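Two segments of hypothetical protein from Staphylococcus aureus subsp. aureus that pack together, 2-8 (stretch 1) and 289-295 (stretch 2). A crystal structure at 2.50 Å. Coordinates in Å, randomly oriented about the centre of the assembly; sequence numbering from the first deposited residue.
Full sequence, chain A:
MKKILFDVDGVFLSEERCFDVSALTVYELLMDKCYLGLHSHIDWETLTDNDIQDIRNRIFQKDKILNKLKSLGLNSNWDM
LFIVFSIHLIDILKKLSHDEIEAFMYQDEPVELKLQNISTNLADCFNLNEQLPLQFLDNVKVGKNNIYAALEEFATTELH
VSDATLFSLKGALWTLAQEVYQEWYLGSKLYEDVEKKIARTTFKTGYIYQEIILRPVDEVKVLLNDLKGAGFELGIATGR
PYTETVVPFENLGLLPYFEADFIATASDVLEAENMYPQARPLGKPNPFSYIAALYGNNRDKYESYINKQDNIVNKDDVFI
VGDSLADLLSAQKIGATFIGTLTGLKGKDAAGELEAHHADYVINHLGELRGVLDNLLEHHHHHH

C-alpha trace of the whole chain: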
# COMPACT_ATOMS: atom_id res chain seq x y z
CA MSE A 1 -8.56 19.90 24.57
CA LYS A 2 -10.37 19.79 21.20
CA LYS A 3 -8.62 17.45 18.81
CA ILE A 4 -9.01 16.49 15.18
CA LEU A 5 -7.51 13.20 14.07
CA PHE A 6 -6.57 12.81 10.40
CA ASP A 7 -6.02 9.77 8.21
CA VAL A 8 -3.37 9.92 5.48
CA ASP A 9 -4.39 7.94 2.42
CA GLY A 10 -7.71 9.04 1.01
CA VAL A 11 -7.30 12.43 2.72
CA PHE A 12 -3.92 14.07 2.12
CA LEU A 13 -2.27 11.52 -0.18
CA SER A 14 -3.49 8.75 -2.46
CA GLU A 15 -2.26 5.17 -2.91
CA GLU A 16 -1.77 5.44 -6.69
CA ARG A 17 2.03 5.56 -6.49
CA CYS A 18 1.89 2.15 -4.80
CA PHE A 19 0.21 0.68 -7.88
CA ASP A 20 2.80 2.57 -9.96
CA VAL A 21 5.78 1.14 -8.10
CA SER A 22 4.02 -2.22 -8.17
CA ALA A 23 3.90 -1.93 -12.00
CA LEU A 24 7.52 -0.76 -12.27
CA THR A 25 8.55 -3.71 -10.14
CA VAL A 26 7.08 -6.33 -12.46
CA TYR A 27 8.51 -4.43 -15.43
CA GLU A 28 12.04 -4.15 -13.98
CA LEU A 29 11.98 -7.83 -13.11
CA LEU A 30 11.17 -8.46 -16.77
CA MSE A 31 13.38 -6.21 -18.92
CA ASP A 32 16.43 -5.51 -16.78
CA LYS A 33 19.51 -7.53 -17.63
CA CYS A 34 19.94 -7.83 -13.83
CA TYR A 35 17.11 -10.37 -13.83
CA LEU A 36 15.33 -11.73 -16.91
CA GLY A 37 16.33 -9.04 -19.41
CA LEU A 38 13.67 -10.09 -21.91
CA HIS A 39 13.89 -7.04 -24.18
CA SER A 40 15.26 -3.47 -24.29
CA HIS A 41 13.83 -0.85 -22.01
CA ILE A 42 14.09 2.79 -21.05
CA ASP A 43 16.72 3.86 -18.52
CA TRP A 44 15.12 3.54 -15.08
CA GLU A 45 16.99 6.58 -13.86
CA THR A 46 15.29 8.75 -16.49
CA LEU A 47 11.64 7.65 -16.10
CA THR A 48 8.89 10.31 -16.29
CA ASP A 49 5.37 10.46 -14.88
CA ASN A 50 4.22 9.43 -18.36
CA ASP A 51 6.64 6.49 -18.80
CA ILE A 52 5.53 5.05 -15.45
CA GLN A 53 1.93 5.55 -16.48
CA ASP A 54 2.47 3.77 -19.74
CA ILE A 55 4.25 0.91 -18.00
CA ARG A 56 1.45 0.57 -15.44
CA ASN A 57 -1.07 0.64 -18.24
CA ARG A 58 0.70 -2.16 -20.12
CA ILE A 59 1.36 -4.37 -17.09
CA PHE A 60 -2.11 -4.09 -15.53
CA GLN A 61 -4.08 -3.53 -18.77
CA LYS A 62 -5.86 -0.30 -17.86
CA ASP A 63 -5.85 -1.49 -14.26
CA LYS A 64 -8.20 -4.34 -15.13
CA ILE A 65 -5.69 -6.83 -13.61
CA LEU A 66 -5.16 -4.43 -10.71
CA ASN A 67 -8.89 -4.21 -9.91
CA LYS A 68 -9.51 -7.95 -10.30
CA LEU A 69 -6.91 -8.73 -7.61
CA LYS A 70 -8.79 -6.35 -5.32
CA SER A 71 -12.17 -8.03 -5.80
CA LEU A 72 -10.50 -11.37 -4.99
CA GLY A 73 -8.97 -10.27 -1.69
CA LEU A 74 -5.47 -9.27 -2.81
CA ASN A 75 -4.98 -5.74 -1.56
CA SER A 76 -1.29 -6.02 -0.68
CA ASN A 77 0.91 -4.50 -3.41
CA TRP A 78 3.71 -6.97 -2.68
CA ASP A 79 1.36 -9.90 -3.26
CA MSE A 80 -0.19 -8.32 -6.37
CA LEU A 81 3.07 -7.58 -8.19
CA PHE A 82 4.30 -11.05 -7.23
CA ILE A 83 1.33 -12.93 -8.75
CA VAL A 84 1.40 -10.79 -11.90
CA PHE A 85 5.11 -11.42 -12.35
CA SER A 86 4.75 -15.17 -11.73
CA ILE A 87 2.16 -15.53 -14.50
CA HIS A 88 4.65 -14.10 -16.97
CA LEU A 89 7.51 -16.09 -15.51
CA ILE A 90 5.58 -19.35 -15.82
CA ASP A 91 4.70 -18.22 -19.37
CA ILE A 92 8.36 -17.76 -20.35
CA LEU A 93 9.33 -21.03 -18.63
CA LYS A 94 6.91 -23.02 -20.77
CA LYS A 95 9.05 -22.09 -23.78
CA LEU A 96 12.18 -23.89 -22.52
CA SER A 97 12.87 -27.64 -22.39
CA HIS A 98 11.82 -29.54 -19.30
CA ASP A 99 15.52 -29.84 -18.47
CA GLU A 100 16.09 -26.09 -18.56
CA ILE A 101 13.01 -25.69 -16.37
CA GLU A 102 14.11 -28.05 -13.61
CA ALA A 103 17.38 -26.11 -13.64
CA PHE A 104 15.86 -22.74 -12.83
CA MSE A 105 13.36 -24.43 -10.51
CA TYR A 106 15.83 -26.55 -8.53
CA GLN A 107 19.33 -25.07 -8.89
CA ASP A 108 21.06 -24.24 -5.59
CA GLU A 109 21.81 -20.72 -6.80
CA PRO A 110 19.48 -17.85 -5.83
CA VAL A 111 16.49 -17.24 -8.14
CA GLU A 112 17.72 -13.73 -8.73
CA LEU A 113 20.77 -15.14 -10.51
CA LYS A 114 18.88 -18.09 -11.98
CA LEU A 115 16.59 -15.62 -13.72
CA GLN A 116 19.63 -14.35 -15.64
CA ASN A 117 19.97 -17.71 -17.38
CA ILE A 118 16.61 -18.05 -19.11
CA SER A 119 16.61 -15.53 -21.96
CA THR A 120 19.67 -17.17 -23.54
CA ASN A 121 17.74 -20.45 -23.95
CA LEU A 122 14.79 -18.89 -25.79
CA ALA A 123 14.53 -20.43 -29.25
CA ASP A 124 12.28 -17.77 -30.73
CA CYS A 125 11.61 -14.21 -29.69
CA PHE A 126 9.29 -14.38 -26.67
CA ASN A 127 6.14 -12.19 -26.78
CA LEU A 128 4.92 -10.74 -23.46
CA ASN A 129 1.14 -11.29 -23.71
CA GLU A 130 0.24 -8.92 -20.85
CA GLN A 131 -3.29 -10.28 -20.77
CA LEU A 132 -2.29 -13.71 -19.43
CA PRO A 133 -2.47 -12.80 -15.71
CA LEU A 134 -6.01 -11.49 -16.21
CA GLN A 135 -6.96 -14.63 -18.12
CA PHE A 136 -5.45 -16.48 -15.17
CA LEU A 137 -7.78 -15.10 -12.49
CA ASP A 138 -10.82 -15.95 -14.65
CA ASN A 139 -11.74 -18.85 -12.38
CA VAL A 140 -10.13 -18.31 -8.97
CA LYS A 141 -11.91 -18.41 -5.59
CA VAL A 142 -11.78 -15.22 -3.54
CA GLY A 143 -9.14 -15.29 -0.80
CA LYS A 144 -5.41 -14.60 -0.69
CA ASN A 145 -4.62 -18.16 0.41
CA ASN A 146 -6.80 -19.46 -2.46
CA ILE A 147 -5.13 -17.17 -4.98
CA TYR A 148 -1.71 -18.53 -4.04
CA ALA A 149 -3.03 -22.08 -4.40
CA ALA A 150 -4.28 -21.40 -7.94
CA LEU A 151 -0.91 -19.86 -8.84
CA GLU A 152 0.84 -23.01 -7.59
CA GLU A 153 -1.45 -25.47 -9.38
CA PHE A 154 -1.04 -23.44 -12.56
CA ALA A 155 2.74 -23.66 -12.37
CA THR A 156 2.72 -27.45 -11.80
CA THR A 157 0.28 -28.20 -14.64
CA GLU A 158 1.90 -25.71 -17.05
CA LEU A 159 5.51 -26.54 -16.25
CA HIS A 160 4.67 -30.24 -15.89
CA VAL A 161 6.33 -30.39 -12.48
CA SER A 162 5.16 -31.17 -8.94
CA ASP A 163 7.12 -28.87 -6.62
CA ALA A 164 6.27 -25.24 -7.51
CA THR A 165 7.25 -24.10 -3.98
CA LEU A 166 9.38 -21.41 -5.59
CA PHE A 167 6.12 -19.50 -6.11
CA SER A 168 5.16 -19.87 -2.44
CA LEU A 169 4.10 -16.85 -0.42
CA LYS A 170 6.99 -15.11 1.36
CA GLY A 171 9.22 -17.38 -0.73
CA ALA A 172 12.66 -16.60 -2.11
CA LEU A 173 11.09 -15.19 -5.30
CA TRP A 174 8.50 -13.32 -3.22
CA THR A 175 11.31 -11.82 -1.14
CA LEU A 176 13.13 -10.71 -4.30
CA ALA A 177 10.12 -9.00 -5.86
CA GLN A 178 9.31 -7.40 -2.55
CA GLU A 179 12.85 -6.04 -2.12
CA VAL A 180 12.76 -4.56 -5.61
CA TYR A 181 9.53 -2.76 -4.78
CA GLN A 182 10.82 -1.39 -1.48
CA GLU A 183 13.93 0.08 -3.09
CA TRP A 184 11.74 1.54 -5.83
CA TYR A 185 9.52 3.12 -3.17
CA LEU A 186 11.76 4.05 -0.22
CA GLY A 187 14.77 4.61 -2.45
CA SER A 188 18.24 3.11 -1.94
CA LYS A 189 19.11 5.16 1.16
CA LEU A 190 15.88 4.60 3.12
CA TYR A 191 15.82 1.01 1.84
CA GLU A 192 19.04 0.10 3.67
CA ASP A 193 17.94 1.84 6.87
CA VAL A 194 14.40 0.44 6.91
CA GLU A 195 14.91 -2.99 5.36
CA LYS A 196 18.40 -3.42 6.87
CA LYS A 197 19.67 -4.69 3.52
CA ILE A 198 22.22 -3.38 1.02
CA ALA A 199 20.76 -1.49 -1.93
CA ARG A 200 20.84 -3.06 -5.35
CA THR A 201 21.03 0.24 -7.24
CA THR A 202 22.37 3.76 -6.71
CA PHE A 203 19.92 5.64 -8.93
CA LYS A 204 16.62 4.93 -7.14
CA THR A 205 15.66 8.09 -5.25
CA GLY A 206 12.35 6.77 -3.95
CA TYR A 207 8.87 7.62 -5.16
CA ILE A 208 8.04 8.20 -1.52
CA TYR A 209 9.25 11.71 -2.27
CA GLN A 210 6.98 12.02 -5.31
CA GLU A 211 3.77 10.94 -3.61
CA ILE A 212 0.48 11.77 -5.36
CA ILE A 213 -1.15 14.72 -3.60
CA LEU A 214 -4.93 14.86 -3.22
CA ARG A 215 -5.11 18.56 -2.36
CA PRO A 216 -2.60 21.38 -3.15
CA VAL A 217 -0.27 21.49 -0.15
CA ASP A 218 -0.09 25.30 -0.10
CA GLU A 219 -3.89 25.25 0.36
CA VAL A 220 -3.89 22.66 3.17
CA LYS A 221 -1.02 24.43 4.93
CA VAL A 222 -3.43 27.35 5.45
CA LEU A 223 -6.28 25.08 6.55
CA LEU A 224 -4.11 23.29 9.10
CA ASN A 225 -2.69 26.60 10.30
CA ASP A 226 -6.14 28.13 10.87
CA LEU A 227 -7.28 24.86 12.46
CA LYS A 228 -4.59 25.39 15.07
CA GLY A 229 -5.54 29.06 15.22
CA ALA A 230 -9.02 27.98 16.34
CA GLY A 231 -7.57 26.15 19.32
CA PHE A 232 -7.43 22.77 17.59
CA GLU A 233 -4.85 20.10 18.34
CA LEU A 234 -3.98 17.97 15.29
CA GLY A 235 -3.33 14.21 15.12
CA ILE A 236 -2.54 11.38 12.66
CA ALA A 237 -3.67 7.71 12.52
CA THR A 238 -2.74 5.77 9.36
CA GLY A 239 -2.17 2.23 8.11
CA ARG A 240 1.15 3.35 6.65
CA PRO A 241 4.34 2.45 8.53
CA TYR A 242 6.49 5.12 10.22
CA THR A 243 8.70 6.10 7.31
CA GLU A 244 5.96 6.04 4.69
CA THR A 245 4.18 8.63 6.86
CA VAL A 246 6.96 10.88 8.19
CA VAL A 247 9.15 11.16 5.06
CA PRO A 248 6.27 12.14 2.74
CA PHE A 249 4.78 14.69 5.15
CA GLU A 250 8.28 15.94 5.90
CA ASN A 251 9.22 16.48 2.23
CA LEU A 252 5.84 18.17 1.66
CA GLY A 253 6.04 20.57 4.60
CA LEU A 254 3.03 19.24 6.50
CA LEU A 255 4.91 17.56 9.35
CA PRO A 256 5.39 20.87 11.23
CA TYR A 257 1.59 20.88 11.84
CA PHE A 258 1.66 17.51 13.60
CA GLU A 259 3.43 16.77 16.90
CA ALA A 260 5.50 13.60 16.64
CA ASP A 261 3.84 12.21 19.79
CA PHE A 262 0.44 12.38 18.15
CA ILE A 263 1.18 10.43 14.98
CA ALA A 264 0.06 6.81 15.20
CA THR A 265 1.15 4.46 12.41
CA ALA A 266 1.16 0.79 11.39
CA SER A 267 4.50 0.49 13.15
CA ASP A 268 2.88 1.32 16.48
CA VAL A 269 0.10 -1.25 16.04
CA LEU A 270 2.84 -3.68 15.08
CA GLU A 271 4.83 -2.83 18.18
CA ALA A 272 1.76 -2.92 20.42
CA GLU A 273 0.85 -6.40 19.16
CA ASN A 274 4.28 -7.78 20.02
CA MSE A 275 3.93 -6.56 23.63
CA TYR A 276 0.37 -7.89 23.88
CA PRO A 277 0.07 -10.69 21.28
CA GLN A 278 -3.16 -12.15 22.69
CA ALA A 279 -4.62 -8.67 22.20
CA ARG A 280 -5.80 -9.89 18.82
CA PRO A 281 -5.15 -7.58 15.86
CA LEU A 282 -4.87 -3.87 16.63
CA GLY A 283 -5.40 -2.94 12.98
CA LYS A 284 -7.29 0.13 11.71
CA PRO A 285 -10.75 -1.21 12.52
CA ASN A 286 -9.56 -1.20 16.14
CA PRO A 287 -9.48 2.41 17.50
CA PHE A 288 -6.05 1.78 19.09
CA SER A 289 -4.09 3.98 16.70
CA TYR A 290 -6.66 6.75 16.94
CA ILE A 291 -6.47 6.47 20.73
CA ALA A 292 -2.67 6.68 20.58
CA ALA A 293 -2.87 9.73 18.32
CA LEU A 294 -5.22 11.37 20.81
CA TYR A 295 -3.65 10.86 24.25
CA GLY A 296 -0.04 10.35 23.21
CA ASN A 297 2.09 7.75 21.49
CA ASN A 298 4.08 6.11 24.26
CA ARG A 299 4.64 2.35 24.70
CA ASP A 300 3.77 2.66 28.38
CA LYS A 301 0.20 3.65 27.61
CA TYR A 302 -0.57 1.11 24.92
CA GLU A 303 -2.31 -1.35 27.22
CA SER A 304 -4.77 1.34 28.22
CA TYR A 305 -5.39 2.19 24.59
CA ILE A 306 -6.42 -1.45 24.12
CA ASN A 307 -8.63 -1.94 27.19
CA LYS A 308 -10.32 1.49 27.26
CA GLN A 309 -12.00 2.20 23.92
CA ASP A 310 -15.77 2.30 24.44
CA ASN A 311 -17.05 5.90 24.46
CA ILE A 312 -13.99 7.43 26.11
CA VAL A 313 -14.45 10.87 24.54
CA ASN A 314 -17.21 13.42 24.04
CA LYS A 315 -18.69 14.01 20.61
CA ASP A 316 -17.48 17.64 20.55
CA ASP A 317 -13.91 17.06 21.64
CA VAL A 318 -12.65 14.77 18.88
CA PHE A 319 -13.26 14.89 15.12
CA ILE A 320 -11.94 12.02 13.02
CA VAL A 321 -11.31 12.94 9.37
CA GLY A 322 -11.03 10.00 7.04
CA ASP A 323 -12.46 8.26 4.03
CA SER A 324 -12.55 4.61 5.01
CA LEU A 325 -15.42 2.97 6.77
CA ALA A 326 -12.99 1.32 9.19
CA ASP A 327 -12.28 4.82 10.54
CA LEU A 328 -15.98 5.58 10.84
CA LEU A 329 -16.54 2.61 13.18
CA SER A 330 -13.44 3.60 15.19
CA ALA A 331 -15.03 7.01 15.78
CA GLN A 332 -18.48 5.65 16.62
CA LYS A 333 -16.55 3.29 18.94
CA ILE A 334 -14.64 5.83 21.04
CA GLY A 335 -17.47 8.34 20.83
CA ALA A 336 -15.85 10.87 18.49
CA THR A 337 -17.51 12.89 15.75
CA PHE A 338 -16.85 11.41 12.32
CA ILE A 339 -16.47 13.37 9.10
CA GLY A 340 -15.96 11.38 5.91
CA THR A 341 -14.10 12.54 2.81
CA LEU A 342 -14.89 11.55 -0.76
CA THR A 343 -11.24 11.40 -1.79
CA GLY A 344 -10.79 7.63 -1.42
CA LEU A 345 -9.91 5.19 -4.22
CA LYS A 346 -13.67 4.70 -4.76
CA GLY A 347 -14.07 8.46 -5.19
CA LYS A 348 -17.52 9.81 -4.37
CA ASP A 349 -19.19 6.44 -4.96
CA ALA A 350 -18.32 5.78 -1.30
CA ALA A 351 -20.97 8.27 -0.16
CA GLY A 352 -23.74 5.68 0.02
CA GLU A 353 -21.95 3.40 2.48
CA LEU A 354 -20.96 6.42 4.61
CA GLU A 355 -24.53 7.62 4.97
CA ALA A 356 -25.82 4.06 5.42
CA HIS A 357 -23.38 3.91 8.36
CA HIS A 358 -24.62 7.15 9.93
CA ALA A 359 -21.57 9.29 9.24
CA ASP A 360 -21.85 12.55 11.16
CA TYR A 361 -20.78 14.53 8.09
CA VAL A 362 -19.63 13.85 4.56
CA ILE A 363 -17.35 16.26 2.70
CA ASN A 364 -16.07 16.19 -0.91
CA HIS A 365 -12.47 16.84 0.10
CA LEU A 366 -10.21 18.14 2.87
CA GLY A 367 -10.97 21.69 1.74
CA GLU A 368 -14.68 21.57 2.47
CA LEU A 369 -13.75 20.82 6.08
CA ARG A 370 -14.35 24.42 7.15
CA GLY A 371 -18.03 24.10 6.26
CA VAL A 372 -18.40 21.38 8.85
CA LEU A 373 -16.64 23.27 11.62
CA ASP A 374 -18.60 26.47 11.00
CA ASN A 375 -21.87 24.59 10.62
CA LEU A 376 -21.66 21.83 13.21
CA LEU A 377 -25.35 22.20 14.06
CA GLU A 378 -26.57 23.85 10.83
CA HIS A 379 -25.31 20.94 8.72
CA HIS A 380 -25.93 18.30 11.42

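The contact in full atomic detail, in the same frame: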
# COMPACT_ATOMS: atom_id res chain seq x y z
N LYS A 2 -9.70 20.22 22.43
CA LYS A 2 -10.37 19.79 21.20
C LYS A 2 -9.34 19.28 20.22
O LYS A 2 -8.39 19.98 19.89
CB LYS A 2 -11.16 20.94 20.56
CG LYS A 2 -12.45 21.29 21.27
CD LYS A 2 -13.25 22.28 20.44
CE LYS A 2 -14.45 22.82 21.20
NZ LYS A 2 -15.42 21.77 21.58
N LYS A 3 -9.54 18.06 19.75
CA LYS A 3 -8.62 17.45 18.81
C LYS A 3 -9.29 16.98 17.53
O LYS A 3 -10.48 16.68 17.50
CB LYS A 3 -7.89 16.28 19.48
CG LYS A 3 -6.53 16.65 20.07
CD LYS A 3 -5.86 15.45 20.72
CE LYS A 3 -4.35 15.66 20.86
NZ LYS A 3 -3.68 15.67 19.53
N ILE A 4 -8.51 16.94 16.46
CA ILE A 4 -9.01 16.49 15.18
C ILE A 4 -7.99 15.51 14.62
O ILE A 4 -6.89 15.89 14.26
CB ILE A 4 -9.22 17.67 14.22
CG1 ILE A 4 -9.48 17.14 12.81
CG2 ILE A 4 -8.01 18.57 14.27
CD1 ILE A 4 -10.03 18.20 11.87
N LEU A 5 -8.39 14.24 14.56
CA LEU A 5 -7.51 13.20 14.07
C LEU A 5 -7.71 12.94 12.59
O LEU A 5 -8.83 12.67 12.13
CB LEU A 5 -7.73 11.92 14.88
CG LEU A 5 -7.86 12.12 16.39
CD1 LEU A 5 -8.06 10.78 17.06
CD2 LEU A 5 -6.63 12.83 16.95
N PHE A 6 -6.60 13.01 11.85
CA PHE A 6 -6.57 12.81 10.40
C PHE A 6 -6.02 11.46 9.96
O PHE A 6 -5.20 10.84 10.64
CB PHE A 6 -5.69 13.89 9.76
CG PHE A 6 -6.33 15.24 9.67
CD1 PHE A 6 -7.25 15.51 8.65
CD2 PHE A 6 -6.02 16.25 10.59
CE1 PHE A 6 -7.83 16.76 8.53
CE2 PHE A 6 -6.60 17.50 10.48
CZ PHE A 6 -7.51 17.76 9.45
N ASP A 7 -6.50 11.01 8.81
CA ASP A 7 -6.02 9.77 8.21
C ASP A 7 -5.17 10.28 7.05
O ASP A 7 -5.36 11.41 6.61
CB ASP A 7 -7.19 8.93 7.70
CG ASP A 7 -6.73 7.66 7.01
OD1 ASP A 7 -5.66 7.12 7.38
OD2 ASP A 7 -7.44 7.18 6.10
N VAL A 8 -4.24 9.47 6.56
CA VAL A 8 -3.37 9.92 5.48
C VAL A 8 -3.88 9.57 4.09
O VAL A 8 -4.25 10.47 3.33
CB VAL A 8 -1.95 9.39 5.66
CG1 VAL A 8 -1.03 10.05 4.65
CG2 VAL A 8 -1.46 9.70 7.08
N SER A 289 -4.94 2.95 17.28
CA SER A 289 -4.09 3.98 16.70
C SER A 289 -4.70 5.37 16.86
O SER A 289 -3.98 6.34 17.09
CB SER A 289 -3.83 3.70 15.22
OG SER A 289 -5.05 3.70 14.49
N TYR A 290 -6.02 5.46 16.77
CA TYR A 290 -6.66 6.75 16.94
C TYR A 290 -6.53 7.18 18.39
O TYR A 290 -6.38 8.36 18.69
CB TYR A 290 -8.14 6.69 16.52
CG TYR A 290 -8.36 7.14 15.09
CD1 TYR A 290 -7.93 8.40 14.66
CD2 TYR A 290 -8.94 6.28 14.15
CE1 TYR A 290 -8.07 8.79 13.33
CE2 TYR A 290 -9.08 6.67 12.81
CZ TYR A 290 -8.64 7.93 12.41
OH TYR A 290 -8.76 8.32 11.08
N ILE A 291 -6.58 6.20 19.29
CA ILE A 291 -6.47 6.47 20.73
C ILE A 291 -5.04 6.91 21.09
O ILE A 291 -4.83 7.73 21.99
CB ILE A 291 -6.86 5.22 21.55
CG1 ILE A 291 -8.33 4.89 21.29
CG2 ILE A 291 -6.60 5.45 23.03
CD1 ILE A 291 -8.87 3.67 22.04
N ALA A 292 -4.07 6.36 20.37
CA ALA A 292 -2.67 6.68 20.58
C ALA A 292 -2.38 8.08 20.05
O ALA A 292 -1.57 8.82 20.61
CB ALA A 292 -1.80 5.67 19.88
N ALA A 293 -3.05 8.44 18.96
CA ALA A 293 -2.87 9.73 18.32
C ALA A 293 -3.57 10.83 19.12
O ALA A 293 -3.30 12.02 18.94
CB ALA A 293 -3.42 9.70 16.92
N LEU A 294 -4.47 10.42 20.01
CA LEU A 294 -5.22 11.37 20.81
C LEU A 294 -4.56 11.68 22.15
O LEU A 294 -4.33 12.84 22.46
CB LEU A 294 -6.64 10.84 21.02
CG LEU A 294 -7.72 11.84 21.42
CD1 LEU A 294 -9.10 11.30 21.05
CD2 LEU A 294 -7.63 12.14 22.89
N TYR A 295 -4.26 10.65 22.94
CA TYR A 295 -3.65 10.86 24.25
C TYR A 295 -2.13 10.94 24.24
O TYR A 295 -1.53 11.58 25.11
CB TYR A 295 -4.10 9.76 25.21
CG TYR A 295 -5.60 9.68 25.40
CD1 TYR A 295 -6.33 10.79 25.81
CD2 TYR A 295 -6.29 8.49 25.14
CE1 TYR A 295 -7.72 10.73 25.97
CE2 TYR A 295 -7.68 8.42 25.29
CZ TYR A 295 -8.38 9.54 25.70
OH TYR A 295 -9.76 9.49 25.84

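Packing of the strand that ends at Phe6 against the helix that includes 289-295, two elements of one chain whose touching residues lie at least 283 positions apart in sequence. The helix runs obliquely against the strand, with 138° between their N-to-C directions and a closest axis approach of 9.2 Å; Lys3 comes level with Leu294 (CA to CA 7.2 Å) and Leu5 with Tyr290 (CA to CA 7.1 Å). The contact buries 333 Å², both sides summed, and no hydrogen bond crosses it, so close fit of apolar surface does most of the work. Lys3, Leu5, Tyr290 and Ala293 are buried, while Leu294 remains partly exposed.

The apolar contacts centre on Leu5, which gives up the largest area, 97 Å². Its CA-to-CB bond points toward the helix, and with chi1 m and chi2 t its two methyls spread over three helix residues. Leu5 CD1 lies 3.4 Å from Tyr290 CD1, approaching the ring obliquely, and 4.2 Å from Leu294 CD1; Leu5 CD2 reaches Ala293 CB at 4.5 Å. A branched aliphatic side chain suits this place because it can fill the space between a ring, a methyl and another leucine. Leu5 CD2 also lies 4.0 Å from Ala293 O; the small methyl of Ala293 adds apolar surface here. Leu294, chi1 and chi2 both t, continues the apolar surface toward Lys3, where Lys3 CD lies 4.1 Å from Leu294 CG.

The aromatic contacts come from Tyr290, which leaves the helix sideways, but its length brings the end of the side chain nearer the strand. The ring passes alongside Leu5, and the hydroxyl extends to the end of the strand, with Tyr290 OH 4.3 Å from Phe6 C and 3.8 Å from Asp7 CB. These are packing contacts; Asp7 OD1 finds its hydrogen bond elsewhere in the structure.

Helix carbonyls are met by Lys3, which also points toward the helix; its aliphatic chain crosses the C-terminal part of the helix, so that Lys3 CE sits 3.2 Å from Leu294 O. The amino group ends near another carbonyl, Lys3 NZ to Ala293 O being 3.7 Å. Lysine combines methylene groups that pack on Leu294 with a charged end near backbone oxygen. Leu5 CD1 likewise touches Tyr290 O at 3.4 Å.

Lys3 and Leu5 face the helix, whereas Ile4 is out of its reach and the Phe6 CA-to-CB bond points away, as expected of alternating strand residues. Within the helix, Ala293 N donates to Ser289 O (3.0 Å) and Tyr295 N to Ile291 O (3.1 Å).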